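Local coordinates for regulatory protein RecX (Lactobacillus reuteri, PDB 3D5L) that probably modulates the activity of the recombinase RecA, within the DNA repair machinery, at residues R119-I122 / N123-K127; Q152-P155 / E156-A159. All coordinates share one frame; numbering follows the deposited sequence.

After the small antiparallel sheet and the long helix 48-71, the RecX chain is a row of helices, and both contacts are local turns along it. Contact 1 comes first, where helix 110-124 runs out into residues 125-127; contact 2 follows beyond helices 129-138 and 143-149, where the chain enters helix 155-172. They lie in series, neither nested nor crossed, with centres about 11 Å apart. The fold brings them side by side: Ile122 packs on Gln152 and Val157, and the Lys127 carbonyl lies beside the Phe153 ring. The pair thus ties the second three-helix domain to the start of the third.

Contact 1. Residues R119-I122 / N123-K127; sequences RTMI and NTDLK
The carbonyls of Arg119 and Met121 reach the amides four residues on as helix 110-124 runs out, within the second three-helix domain of RecX. Asn123 N bonds to Arg119 O at 3.0 Å. Asp125, already in loop conformation, still sends its N to Met121 O at 2.7 Å, whereas Thr124 N is shared between two weak bonds, to Thr120 O and Met121 O. Two waters carry on where the backbone departs: one accepts from Lys127 N and donates weakly to Met121 O, the other joins Ile122 O to Asp125 O. On one side Arg119 runs slantwise across Asn123, guanidinium and amide planes 66° apart, with Asn123 ND2 at the guanidinium edge and Arg119 CD 3.7 Å from Asn123 OD1. CG of Arg119 sits anti to the backbone N (chi1 175°), and bends at chi2 and chi3 bring the guanidinium round until Ile122 CD1 lies 4.1 Å above one face, toward its rim. Elsewhere on the turn Met121 and Asp125 point the same way, Met121 SD lying 3.5 Å from Asp125 OD2; Met121 also packs on Ile132 of helix 129-138. The other oxygen, Asp125 OD1, accepts Leu126 N with its anti lone pair and meets Lys127 NZ in a long salt bridge of 3.6 Å.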
ATOM      1  N   ARG A 119     -11.397  10.359  -2.553  1.00 13.46           N
ATOM      2  CA  ARG A 119     -11.410  11.502  -3.449  1.00 13.66           C
ATOM      3  C   ARG A 119     -11.487  11.051  -4.914  1.00 14.39           C
ATOM      4  O   ARG A 119     -12.292  11.562  -5.690  1.00 15.09           O
ATOM      5  CB  ARG A 119     -10.156  12.352  -3.226  1.00 14.99           C
ATOM      6  CG  ARG A 119     -10.001  13.519  -4.191  1.00 16.10           C
ATOM      7  CD  ARG A 119     -11.314  14.248  -4.373  1.00 17.73           C
ATOM      8  NE  ARG A 119     -11.952  14.527  -3.091  1.00 21.77           N
ATOM      9  CZ  ARG A 119     -13.092  15.194  -2.951  1.00 22.51           C
ATOM     10  NH1 ARG A 119     -13.731  15.658  -4.021  1.00 22.02           N
ATOM     11  NH2 ARG A 119     -13.593  15.391  -1.737  1.00 21.62           N
ATOM     12  N   THR A 120     -10.652  10.090  -5.293  1.00 16.15           N
ATOM     13  CA  THR A 120     -10.658   9.592  -6.663  1.00 17.21           C
ATOM     14  C   THR A 120     -12.007   8.947  -6.992  1.00 18.31           C
ATOM     15  O   THR A 120     -12.487   9.071  -8.112  1.00 18.08           O
ATOM     16  CB  THR A 120      -9.559   8.538  -6.902  1.00 18.30           C
ATOM     17  OG1 THR A 120      -8.271   9.106  -6.638  1.00 22.78           O
ATOM     18  CG2 THR A 120      -9.593   8.062  -8.344  1.00 19.10           C
ATOM     19  N   MET A 121     -12.607   8.249  -6.025  1.00 17.66           N
ATOM     20  CA  MET A 121     -13.901   7.610  -6.257  1.00 16.95           C
ATOM     21  C   MET A 121     -14.952   8.689  -6.495  1.00 18.10           C
ATOM     22  O   MET A 121     -15.798   8.584  -7.378  1.00 16.93           O
ATOM     23  CB  MET A 121     -14.317   6.754  -5.055  1.00 16.84           C
ATOM     24  CG  MET A 121     -13.622   5.384  -4.961  1.00 15.68           C
ATOM     25  SD  MET A 121     -13.661   4.430  -6.520  1.00 11.07           S
ATOM     26  CE  MET A 121     -11.933   4.562  -7.020  1.00 10.70           C
ATOM     27  N   ILE A 122     -14.891   9.743  -5.697  1.00 18.62           N
ATOM     28  CA  ILE A 122     -15.831  10.835  -5.847  1.00 18.92           C
ATOM     29  C   ILE A 122     -15.700  11.524  -7.219  1.00 20.00           C
ATOM     30  O   ILE A 122     -16.681  12.028  -7.768  1.00 18.82           O
ATOM     31  CB  ILE A 122     -15.631  11.839  -4.713  1.00 17.54           C
ATOM     32  CG1 ILE A 122     -16.195  11.237  -3.428  1.00 15.95           C
ATOM     33  CG2 ILE A 122     -16.295  13.170  -5.050  1.00 18.16           C
ATOM     34  CD1 ILE A 122     -16.012  12.106  -2.203  1.00 14.21           C
ATOM     35  N   ASN A 123     -14.488  11.508  -7.773  1.00 21.10           N
ATOM     36  CA  ASN A 123     -14.191  12.127  -9.063  1.00 22.95           C
ATOM     37  C   ASN A 123     -14.454  11.259 -10.295  1.00 24.16           C
ATOM     38  O   ASN A 123     -14.626  11.783 -11.391  1.00 23.39           O
ATOM     39  CB  ASN A 123     -12.713  12.529  -9.116  1.00 25.55           C
ATOM     40  CG  ASN A 123     -12.400  13.785  -8.331  1.00 26.87           C
ATOM     41  OD1 ASN A 123     -11.229  14.096  -8.113  1.00 28.37           O
ATOM     42  ND2 ASN A 123     -13.429  14.521  -7.918  1.00 26.53           N
ATOM     43  N   THR A 124     -14.468   9.941 -10.129  1.00 24.48           N
ATOM     44  CA  THR A 124     -14.633   9.054 -11.271  1.00 25.15           C
ATOM     45  C   THR A 124     -15.645   7.924 -11.098  1.00 27.81           C
ATOM     46  O   THR A 124     -15.811   7.101 -12.002  1.00 28.42           O
ATOM     47  CB  THR A 124     -13.277   8.389 -11.633  1.00 25.59           C
ATOM     48  OG1 THR A 124     -12.894   7.493 -10.579  1.00 23.64           O
ATOM     49  CG2 THR A 124     -12.173   9.444 -11.815  1.00 22.54           C
ATOM     50  N   ASP A 125     -16.328   7.874  -9.962  1.00 27.84           N
ATOM     51  CA  ASP A 125     -17.261   6.782  -9.732  1.00 27.69           C
ATOM     52  C   ASP A 125     -18.609   7.153  -9.123  1.00 26.78           C
ATOM     53  O   ASP A 125     -18.846   8.293  -8.733  1.00 25.32           O
ATOM     54  CB  ASP A 125     -16.591   5.745  -8.841  1.00 30.56           C
ATOM     55  CG  ASP A 125     -16.482   4.398  -9.501  1.00 36.49           C
ATOM     56  OD1 ASP A 125     -17.505   3.927 -10.059  1.00 39.72           O
ATOM     57  OD2 ASP A 125     -15.376   3.810  -9.453  1.00 39.01           O
ATOM     58  N   LEU A 126     -19.486   6.156  -9.036  1.00 26.18           N
ATOM     59  CA  LEU A 126     -20.816   6.344  -8.469  1.00 24.92           C
ATOM     60  C   LEU A 126     -21.101   5.315  -7.370  1.00 25.05           C
ATOM     61  O   LEU A 126     -22.213   4.788  -7.251  1.00 24.63           O
ATOM     62  CB  LEU A 126     -21.870   6.268  -9.577  1.00 21.62           C
ATOM     63  CG  LEU A 126     -21.726   7.338 -10.665  1.00 20.98           C
ATOM     64  CD1 LEU A 126     -22.826   7.174 -11.718  1.00 19.30           C
ATOM     65  CD2 LEU A 126     -21.796   8.723 -10.028  1.00 17.35           C
ATOM     66  N   LYS A 127     -20.082   5.035  -6.566  1.00 25.24           N
ATOM     67  CA  LYS A 127     -20.221   4.089  -5.468  1.00 25.49           C
ATOM     68  C   LYS A 127     -20.580   4.865  -4.207  1.00 23.34           C
ATOM     69  O   LYS A 127     -20.242   6.041  -4.074  1.00 24.96           O
ATOM     70  CB  LYS A 127     -18.913   3.318  -5.251  1.00 28.43           C
ATOM     71  CG  LYS A 127     -18.386   2.589  -6.483  1.00 31.31           C
ATOM     72  CD  LYS A 127     -17.117   1.805  -6.152  1.00 34.52           C
ATOM     73  CE  LYS A 127     -16.285   1.491  -7.401  1.00 35.54           C
ATOM     74  NZ  LYS A 127     -17.026   0.717  -8.433  1.00 37.68           N
TER
HETATM   75  O   HOH W   1     -17.795   6.800  -5.947  1.00 21.11           O
HETATM   76  O   HOH W   2     -18.149  10.784  -9.375  1.00 37.57           O

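Contact 2. Residues Q152-P155 / E156-A159; sequences QFTP and EVQA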
ATOM      1  N   GLN A 152     -15.434  12.886   3.503  1.00 17.95           N
ATOM      2  CA  GLN A 152     -15.560  13.701   2.295  1.00 19.63           C
ATOM      3  C   GLN A 152     -16.912  13.377   1.664  1.00 20.66           C
ATOM      4  O   GLN A 152     -17.443  14.158   0.881  1.00 22.94           O
ATOM      5  CB  GLN A 152     -14.478  13.349   1.263  1.00 19.34           C
ATOM      6  CG  GLN A 152     -13.069  13.211   1.789  1.00 22.27           C
ATOM      7  CD  GLN A 152     -12.116  12.709   0.724  1.00 22.31           C
ATOM      8  OE1 GLN A 152     -11.039  12.198   1.021  1.00 23.66           O
ATOM      9  NE2 GLN A 152     -12.510  12.856  -0.530  1.00 25.77           N
ATOM     10  N   PHE A 153     -17.449  12.208   1.998  1.00 20.97           N
ATOM     11  CA  PHE A 153     -18.724  11.760   1.455  1.00 21.60           C
ATOM     12  C   PHE A 153     -19.891  12.376   2.202  1.00 21.59           C
ATOM     13  O   PHE A 153     -20.592  11.713   2.964  1.00 21.70           O
ATOM     14  CB  PHE A 153     -18.815  10.234   1.519  1.00 21.55           C
ATOM     15  CG  PHE A 153     -19.037   9.584   0.186  1.00 22.22           C
ATOM     16  CD1 PHE A 153     -18.165   8.611  -0.280  1.00 22.15           C
ATOM     17  CD2 PHE A 153     -20.134   9.922  -0.594  1.00 24.42           C
ATOM     18  CE1 PHE A 153     -18.387   7.983  -1.504  1.00 23.42           C
ATOM     19  CE2 PHE A 153     -20.363   9.297  -1.823  1.00 24.03           C
ATOM     20  CZ  PHE A 153     -19.490   8.327  -2.276  1.00 21.17           C
ATOM     21  N   THR A 154     -20.090  13.659   1.967  1.00 23.14           N
ATOM     22  CA  THR A 154     -21.156  14.407   2.593  1.00 26.33           C
ATOM     23  C   THR A 154     -22.493  14.040   1.927  1.00 27.88           C
ATOM     24  O   THR A 154     -22.517  13.429   0.854  1.00 26.81           O
ATOM     25  CB  THR A 154     -20.870  15.903   2.418  1.00 29.12           C
ATOM     26  OG1 THR A 154     -21.754  16.669   3.245  1.00 37.84           O
ATOM     27  CG2 THR A 154     -21.057  16.307   0.954  1.00 29.46           C
ATOM     28  N   PRO A 155     -23.628  14.377   2.569  1.00 29.92           N
ATOM     29  CA  PRO A 155     -24.904  14.032   1.926  1.00 29.39           C
ATOM     30  C   PRO A 155     -25.075  14.745   0.581  1.00 28.95           C
ATOM     31  O   PRO A 155     -25.704  14.216  -0.333  1.00 28.02           O
ATOM     32  CB  PRO A 155     -25.940  14.463   2.961  1.00 30.00           C
ATOM     33  CG  PRO A 155     -25.225  14.172   4.264  1.00 31.19           C
ATOM     34  CD  PRO A 155     -23.846  14.761   3.978  1.00 30.61           C
ATOM     35  N   GLU A 156     -24.512  15.944   0.455  1.00 29.06           N
ATOM     36  CA  GLU A 156     -24.605  16.676  -0.805  1.00 28.48           C
ATOM     37  C   GLU A 156     -23.875  15.864  -1.885  1.00 26.97           C
ATOM     38  O   GLU A 156     -24.376  15.704  -3.000  1.00 24.80           O
ATOM     39  CB  GLU A 156     -23.980  18.067  -0.679  1.00 30.64           C
ATOM     40  CG  GLU A 156     -24.428  18.850   0.564  1.00 35.20           C
ATOM     41  CD  GLU A 156     -23.490  18.651   1.755  1.00 37.79           C
ATOM     42  OE1 GLU A 156     -22.424  19.310   1.787  1.00 39.05           O
ATOM     43  OE2 GLU A 156     -23.808  17.832   2.648  1.00 36.73           O
ATOM     44  N   VAL A 157     -22.692  15.346  -1.550  1.00 24.94           N
ATOM     45  CA  VAL A 157     -21.932  14.541  -2.497  1.00 22.65           C
ATOM     46  C   VAL A 157     -22.685  13.238  -2.727  1.00 21.46           C
ATOM     47  O   VAL A 157     -22.803  12.779  -3.855  1.00 18.30           O
ATOM     48  CB  VAL A 157     -20.512  14.239  -1.974  1.00 22.79           C
ATOM     49  CG1 VAL A 157     -19.863  13.154  -2.806  1.00 22.94           C
ATOM     50  CG2 VAL A 157     -19.667  15.492  -2.045  1.00 22.96           C
ATOM     51  N   GLN A 158     -23.199  12.654  -1.649  1.00 23.55           N
ATOM     52  CA  GLN A 158     -23.960  11.411  -1.735  1.00 24.03           C
ATOM     53  C   GLN A 158     -25.189  11.573  -2.619  1.00 24.05           C
ATOM     54  O   GLN A 158     -25.423  10.768  -3.514  1.00 24.34           O
ATOM     55  CB  GLN A 158     -24.412  10.956  -0.347  1.00 24.36           C
ATOM     56  CG  GLN A 158     -23.332  10.318   0.506  1.00 26.82           C
ATOM     57  CD  GLN A 158     -23.908   9.652   1.740  1.00 28.92           C
ATOM     58  OE1 GLN A 158     -24.708   8.712   1.639  1.00 30.44           O
ATOM     59  NE2 GLN A 158     -23.519  10.142   2.913  1.00 28.94           N
ATOM     60  N   ALA A 159     -25.980  12.609  -2.357  1.00 23.21           N
ATOM     61  CA  ALA A 159     -27.187  12.861  -3.133  1.00 24.07           C
ATOM     62  C   ALA A 159     -26.813  13.184  -4.569  1.00 24.99           C
ATOM     63  O   ALA A 159     -27.548  12.881  -5.503  1.00 25.91           O
ATOM     64  CB  ALA A 159     -27.979  14.020  -2.530  1.00 21.26           C
TER
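Phe153 packs on Val157 and Gln158 at the tight side of the start of helix 155-172, which the chain enters through an inverse gamma turn centred on Phe153, with Thr154 as N-cap. The ring of Phe153 crosses Gln158 at about a right angle, ring and amide planes 87° apart, and its CD2 lies 3.4 Å from Gln158 CG. Val157 CG1 comes obliquely to the same atom, Phe153 CD2, at 3.9 Å, and Pro129 and Ile132 of helix 129-138 pack on the ring as well. Gln158 N makes a straight bond of 2.7 Å to Thr154 O, while its extended side chain carries NE2 back to Phe153 O in a weak one. Replacing Gln158 by an alanine would probably leave Phe153 O without this amide donor and open a gap beside the ring. The looser, more exposed side holds Pro155 and Glu156. Thr154 makes no side-chain capping bond; with OG1 anti to its own N (chi1 -169°), the hydroxyl turns to the Glu156 carboxylate instead, but the modelled separation is too short to be trusted in detail. The Thr154 methyl CG2 touches Val157 CG2 at 3.4 Å.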